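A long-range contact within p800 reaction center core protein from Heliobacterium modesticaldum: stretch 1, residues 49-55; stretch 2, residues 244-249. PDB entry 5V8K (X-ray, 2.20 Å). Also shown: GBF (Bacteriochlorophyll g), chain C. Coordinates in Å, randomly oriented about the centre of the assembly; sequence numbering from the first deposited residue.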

# COMPACT_ATOMS: atom_id res chain seq x y z
N ALA A 49 -27.11 28.95 -6.39
CA ALA A 49 -27.66 30.25 -6.00
C ALA A 49 -27.30 30.59 -4.57
O ALA A 49 -27.20 31.77 -4.21
N THR A 50 -27.14 29.57 -3.73
CA THR A 50 -26.78 29.77 -2.34
C THR A 50 -25.36 29.34 -2.02
O THR A 50 -24.76 29.91 -1.13
N GLN A 51 -24.80 28.37 -2.73
CA GLN A 51 -23.49 27.86 -2.36
C GLN A 51 -22.35 28.43 -3.20
O GLN A 51 -21.19 28.26 -2.82
N GLY A 52 -22.65 29.09 -4.30
CA GLY A 52 -21.63 29.62 -5.17
C GLY A 52 -20.97 28.49 -5.95
O GLY A 52 -21.57 27.43 -6.18
N VAL A 53 -19.74 28.72 -6.38
CA VAL A 53 -18.91 27.70 -7.01
C VAL A 53 -18.00 27.12 -5.93
O VAL A 53 -17.14 27.82 -5.40
N LEU A 54 -18.21 25.86 -5.58
CA LEU A 54 -17.48 25.21 -4.50
C LEU A 54 -16.55 24.09 -4.94
O LEU A 54 -15.64 23.74 -4.19
N TRP A 55 -16.72 23.55 -6.14
CA TRP A 55 -16.10 22.28 -6.47
C TRP A 55 -14.94 22.52 -7.41
O TRP A 55 -14.86 23.53 -8.10
N ALA A 244 -17.46 34.82 -4.03
CA ALA A 244 -17.14 33.51 -3.46
C ALA A 244 -18.30 33.01 -2.61
O ALA A 244 -18.83 33.75 -1.78
N GLY A 245 -18.66 31.76 -2.77
CA GLY A 245 -19.67 31.17 -1.93
C GLY A 245 -19.21 31.11 -0.50
O GLY A 245 -18.01 31.18 -0.19
N PRO A 246 -20.16 30.97 0.42
CA PRO A 246 -19.79 31.04 1.83
C PRO A 246 -18.75 30.00 2.25
O PRO A 246 -17.82 30.36 2.99
N GLU A 247 -18.85 28.75 1.81
CA GLU A 247 -17.90 27.74 2.30
C GLU A 247 -16.51 27.92 1.70
O GLU A 247 -15.50 27.70 2.39
N LEU A 248 -16.42 28.27 0.42
CA LEU A 248 -15.12 28.56 -0.17
C LEU A 248 -14.44 29.67 0.61
O LEU A 248 -13.26 29.58 0.96
N LYS A 249 -15.19 30.71 0.95
CA LYS A 249 -14.66 31.82 1.72
C LYS A 249 -14.17 31.38 3.09
O LYS A 249 -13.08 31.76 3.52

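The two backbones come closest, CA to CA, at a pair of glycines. Gly52, the first residue past the helix of stretch 1, has positive phi (74°), and its CA lies 4.1 Å from Gly245 CA, at the N-cap position before the second helix. An ideal CB on Gly52 would come 2.7 Å from Gly245 CA, and an ideal CB on Gly245 would fall 1.9 Å from Gln51 O; both positions would clash. In that space Gly245 CA approaches Gln51 O at 3.4 Å, with 161° at the hydrogen, a CA-H...O contact. Pro246, its ring C-gamma exo, places CD 3.5 Å from Thr50 O.

Side-chain packing centres on Leu54. Its CA-to-CB bond points sideways, but chi1 t (-171°) and chi2 p (56°) bring the end of the chain nearer the helix: CD1 lies 3.7 Å from Leu248 N and 4.3 Å from Leu248 CB, while CD2 reaches 3.5 Å from Glu247 OE2. Leu248 points toward stretch 1 with the same t, p pair (171°, 61°), and its CD2 sits 3.8 Å from Val53 O. Val53 itself (chi1 t) points sideways; the nearest approach of its side chain is Val53 CB to Leu248 CD2, 6.0 Å.

No direct hydrogen bond crosses the contact; waters supply the polar links. Water 1 donates to Gln51 O (2.9 Å) and accepts from Glu247 N (3.0 Å). Water 3 similarly joins Val53 O (2.6 Å) to Gly245 N (3.2 Å). Gln51 points away at CB, yet with chi1 m (-66°), chi2 t (-172°) and chi3 -93° its NE2 donates to water 2 (2.7 Å), which gives a weak bond to Glu247 OE2 (3.3 Å). Glu247 points toward stretch 1, extended at chi1 (-175°) and chi2 (163°); its OE1 is hydrogen-bonded elsewhere in the structure.

Trp55, chi1 m, does not touch stretch 2. Bacteriochlorophyll g places CMA over one face of its indole, and O1D lies 3.2 Å from Trp55 CA.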

# COMPACT_ATOMS: atom_id res chain seq x y z
CB ALA A 49 -29.20 30.27 -6.16
CB THR A 50 -27.75 29.03 -1.41
OG1 THR A 50 -27.76 27.63 -1.75
CG2 THR A 50 -29.12 29.56 -1.54
CB GLN A 51 -23.48 26.33 -2.47
CG GLN A 51 -24.37 25.57 -1.49
CD GLN A 51 -24.08 24.09 -1.60
OE1 GLN A 51 -24.74 23.38 -2.36
NE2 GLN A 51 -23.02 23.63 -0.91
CB VAL A 53 -18.10 28.28 -8.17
CG1 VAL A 53 -17.41 27.13 -8.91
CG2 VAL A 53 -19.02 29.11 -9.13
CB LEU A 54 -18.48 24.63 -3.49
CG LEU A 54 -18.00 24.08 -2.16
CD1 LEU A 54 -17.17 25.08 -1.35
CD2 LEU A 54 -19.28 23.63 -1.40
CB TRP A 55 -17.11 21.33 -7.09
CG TRP A 55 -18.17 20.86 -6.13
CD1 TRP A 55 -18.13 20.92 -4.80
CD2 TRP A 55 -19.43 20.28 -6.47
NE1 TRP A 55 -19.31 20.41 -4.24
CE2 TRP A 55 -20.10 20.00 -5.26
CE3 TRP A 55 -20.06 19.99 -7.67
CZ2 TRP A 55 -21.35 19.43 -5.23
CZ3 TRP A 55 -21.34 19.42 -7.63
CH2 TRP A 55 -21.97 19.17 -6.43
CB ALA A 244 -15.87 33.58 -2.61
CB PRO A 246 -21.11 30.86 2.56
CG PRO A 246 -22.16 31.03 1.54
CD PRO A 246 -21.60 30.71 0.23
CB GLU A 247 -18.40 26.32 2.02
CG GLU A 247 -17.45 25.25 2.65
CD GLU A 247 -18.05 23.87 2.79
OE1 GLU A 247 -17.49 23.06 3.55
OE2 GLU A 247 -19.09 23.59 2.14
CB LEU A 248 -15.27 28.95 -1.63
CG LEU A 248 -14.02 29.48 -2.33
CD1 LEU A 248 -12.88 28.47 -2.36
CD2 LEU A 248 -14.38 29.81 -3.68
CB LYS A 249 -15.72 32.91 1.87
CG LYS A 249 -15.17 34.27 2.08
CD LYS A 249 -16.29 35.32 2.12
CE LYS A 249 -15.72 36.75 2.11
NZ LYS A 249 -14.39 36.88 2.84
MG GBF C . -16.53 12.73 -5.81
CHA GBF C . -15.43 16.08 -6.28
CHB GBF C . -19.58 13.76 -6.32
CHC GBF C . -17.31 9.38 -6.16
CHD GBF C . -13.08 11.82 -5.89
NA GBF C . -17.32 14.51 -6.19
C1A GBF C . -16.87 15.78 -6.34
C2A GBF C . -17.85 16.92 -6.62
C3A GBF C . -19.09 16.17 -6.18
C4A GBF C . -18.64 14.72 -6.24
CMA GBF C . -19.38 16.48 -4.73
CAA GBF C . -17.83 17.43 -8.05
CBA GBF C . -18.03 16.33 -9.09
CGA GBF C . -16.70 15.74 -9.52
O1A GBF C . -15.66 16.40 -9.52
O2A GBF C . -16.59 14.39 -9.92
NB GBF C . -18.25 11.74 -6.24
C1B GBF C . -19.46 12.30 -6.35
C2B GBF C . -20.42 11.31 -6.56
C3B GBF C . -19.74 10.10 -6.55
C4B GBF C . -18.40 10.40 -6.28
CMB GBF C . -21.90 11.56 -6.84
CAB GBF C . -20.29 8.74 -6.69
CBB GBF C . -21.45 8.38 -7.14
NC GBF C . -15.42 11.00 -5.93
C1C GBF C . -15.89 9.76 -6.07
C2C GBF C . -15.04 8.54 -6.17
C3C GBF C . -13.85 9.41 -6.10
C4C GBF C . -14.09 10.76 -5.95
CMC GBF C . -15.22 7.74 -4.89
CAC GBF C . -12.47 8.87 -6.22
CBC GBF C . -12.22 7.39 -6.43
ND GBF C . -14.74 13.57 -6.11
C1D GBF C . -13.46 13.22 -5.99
C2D GBF C . -12.29 14.30 -5.97
C3D GBF C . -13.24 15.31 -6.08
C4D GBF C . -14.61 14.94 -6.15
CMD GBF C . -10.82 14.24 -5.87
CAD GBF C . -13.21 16.78 -6.15
OBD GBF C . -12.25 17.63 -6.10
CBD GBF C . -14.61 17.29 -6.43
CGD GBF C . -14.99 18.29 -5.39
O1D GBF C . -14.91 19.48 -5.59
O2D GBF C . -15.41 17.79 -4.11
CED GBF C . -15.53 18.63 -2.97
C1 GBF C . -15.40 14.05 -10.68
C2 GBF C . -15.62 14.37 -12.17
C3 GBF C . -14.81 15.15 -12.93
C4 GBF C . -13.60 15.79 -12.29
C5 GBF C . -15.18 15.36 -14.39
C6 GBF C . -14.75 16.72 -14.93
C7 GBF C . -14.94 16.82 -16.42
C8 GBF C . -14.32 17.83 -17.08
C9 GBF C . -13.52 18.84 -16.30
C10 GBF C . -14.42 18.05 -18.59
C11 GBF C . -14.96 16.84 -19.33
C12 GBF C . -14.60 16.87 -20.80
C13 GBF C . -15.45 17.24 -21.77
C14 GBF C . -16.84 17.68 -21.43
C15 GBF C . -15.00 17.23 -23.22
O HOH W 1 -20.86 27.63 -0.05
O HOH W 2 -21.77 25.20 0.96
O HOH W 3 -17.38 30.43 -5.39